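Local atomic coordinates of multisubunit Na+/H+ antiporter, A subunit (Anoxybacillus flavithermus, PDB entry 6Z16), a protein that probably takes part in exchanging sodium ions for protons across the cell membrane as the A subunit of a multisubunit Mrp-type antiporter. Residues V302-L307 with T339-I344. Residues are numbered along the deposited sequence; the frame is centred on the assembly and turned at random.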
loop_
_atom_site.group_PDB
_atom_site.type_symbol
_atom_site.label_atom_id
_atom_site.label_comp_id
_atom_site.label_asym_id
_atom_site.label_seq_id
_atom_site.Cartn_x
_atom_site.Cartn_y
_atom_site.Cartn_z
ATOM N N VAL A 302 18.561 56.546 -92.731
ATOM C CA VAL A 302 20.022 56.528 -92.791
ATOM C C VAL A 302 20.547 57.721 -93.583
ATOM O O VAL A 302 21.401 58.477 -93.092
ATOM C CB VAL A 302 20.505 55.193 -93.386
ATOM C CG1 VAL A 302 21.947 55.234 -93.650
ATOM C CG2 VAL A 302 20.286 54.089 -92.424
ATOM N N ALA A 303 19.999 57.937 -94.790
ATOM C CA ALA A 303 20.470 59.011 -95.661
ATOM C C ALA A 303 20.241 60.388 -95.046
ATOM O O ALA A 303 21.148 61.236 -95.040
ATOM C CB ALA A 303 19.779 58.912 -97.017
ATOM N N LEU A 304 19.048 60.617 -94.484
ATOM C CA LEU A 304 18.741 61.944 -93.972
ATOM C C LEU A 304 19.526 62.255 -92.708
ATOM O O LEU A 304 20.021 63.379 -92.562
ATOM C CB LEU A 304 17.240 62.092 -93.743
ATOM C CG LEU A 304 16.383 62.132 -95.014
ATOM C CD1 LEU A 304 14.914 62.194 -94.655
ATOM C CD2 LEU A 304 16.768 63.268 -95.944
ATOM N N VAL A 305 19.714 61.277 -91.811
ATOM C CA VAL A 305 20.465 61.612 -90.601
ATOM C C VAL A 305 21.950 61.742 -90.917
ATOM O O VAL A 305 22.659 62.523 -90.264
ATOM C CB VAL A 305 20.193 60.604 -89.463
ATOM C CG1 VAL A 305 20.911 59.310 -89.674
ATOM C CG2 VAL A 305 20.570 61.192 -88.123
ATOM N N GLY A 306 22.427 61.071 -91.975
ATOM C CA GLY A 306 23.799 61.271 -92.400
ATOM C C GLY A 306 24.042 62.660 -92.949
ATOM O O GLY A 306 25.034 63.306 -92.599
ATOM N N LEU A 307 23.124 63.148 -93.793
ATOM C CA LEU A 307 23.238 64.509 -94.316
ATOM C C LEU A 307 23.139 65.552 -93.207
ATOM O O LEU A 307 23.883 66.548 -93.215
ATOM C CB LEU A 307 22.164 64.755 -95.370
ATOM C CG LEU A 307 22.347 63.991 -96.675
ATOM C CD1 LEU A 307 21.153 64.197 -97.582
ATOM C CD2 LEU A 307 23.623 64.451 -97.352
ATOM N N THR A 339 27.715 57.429 -94.023
ATOM C CA THR A 339 26.424 56.781 -93.811
ATOM C C THR A 339 25.330 57.324 -94.734
ATOM O O THR A 339 24.439 56.562 -95.116
ATOM C CB THR A 339 26.010 56.855 -92.337
ATOM O OG1 THR A 339 24.783 56.143 -92.148
ATOM C CG2 THR A 339 25.833 58.252 -91.870
ATOM N N SER A 340 25.403 58.590 -95.165
ATOM C CA SER A 340 24.456 59.067 -96.174
ATOM C C SER A 340 24.657 58.356 -97.509
ATOM O O SER A 340 23.680 58.001 -98.194
ATOM C CB SER A 340 24.595 60.576 -96.344
ATOM O OG SER A 340 25.853 60.899 -96.894
ATOM N N LEU A 341 25.919 58.108 -97.880
ATOM C CA LEU A 341 26.177 57.296 -99.067
ATOM C C LEU A 341 25.697 55.861 -98.895
ATOM O O LEU A 341 25.238 55.245 -99.864
ATOM C CB LEU A 341 27.659 57.323 -99.411
ATOM C CG LEU A 341 28.139 58.641 -99.995
ATOM C CD1 LEU A 341 29.644 58.648 -100.096
ATOM C CD2 LEU A 341 27.512 58.834 -101.358
ATOM N N LEU A 342 25.769 55.323 -97.673
ATOM C CA LEU A 342 25.195 54.003 -97.410
ATOM C C LEU A 342 23.676 53.992 -97.564
ATOM O O LEU A 342 23.105 52.987 -98.003
ATOM C CB LEU A 342 25.588 53.526 -96.012
ATOM C CG LEU A 342 27.030 53.087 -95.788
ATOM C CD1 LEU A 342 27.273 52.817 -94.320
ATOM C CD2 LEU A 342 27.309 51.846 -96.614
ATOM N N GLY A 343 23.012 55.099 -97.227
ATOM C CA GLY A 343 21.573 55.185 -97.446
ATOM C C GLY A 343 21.193 55.200 -98.918
ATOM O O GLY A 343 20.231 54.539 -99.329
ATOM N N ILE A 344 21.946 55.944 -99.733
ATOM C CA ILE A 344 21.687 55.933 -101.177
ATOM C C ILE A 344 21.996 54.553 -101.772
ATOM O O ILE A 344 21.282 54.045 -102.657
ATOM C CB ILE A 344 22.493 57.048 -101.863
ATOM C CG1 ILE A 344 22.236 58.387 -101.176
ATOM C CG2 ILE A 344 22.126 57.149 -103.333
ATOM C CD1 ILE A 344 20.800 58.833 -101.197
#
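Ala303 and Ser340 bring two transmembrane helices into direct backbone contact, their CA atoms lying 4.0 Å apart, and illustrate how membrane helices pack closely through small residues. The segments 302-307 and 339-344 run almost antiparallel, at 157°, with axes only 7.1 Å apart at their closest approach. Two glycines make this spacing possible, since at Gly306 and Gly343 no side chain stands between the two backbones on the facing sides of the helices. Gly306 offers its CA to the methyl CG2 of Thr339, while Gly343 CA faces the backbone N of Ala303 at 4.1 Å.

Around this tight centre the side chains fit against main chain more than against each other. Val302 crosses Thr339 at a slant: with CG1 anti to its own N (chi1 171°), that methyl reaches the carbonyl O of Thr339, whose OG1 is also close by. Ser340 turns its CB to the carbonyl O of Ala303 at 3.7 Å and to the backbone N of Leu307, while chi1 of 66° folds its OG back to a hydrogen bond with the carbonyl of Leu337 in its own helix. No hydrogen bond joins the segments.

At the margins, Leu307 and Ile344 add little: CG and CD2 of Leu307 graze Ser340 CB, and CD1 of Ile344 lies 4.3 Å from CB of Ala303. Leu304 points away from the partner helix and touches a bound phosphatidylethanolamine, while Leu341 packs on helices 360-391 and 428-440. Such close, small-residue packing of antiparallel neighbours is characteristic of polytopic helical membrane proteins, here within the antiporter-like transmembrane bundle shared with complex I.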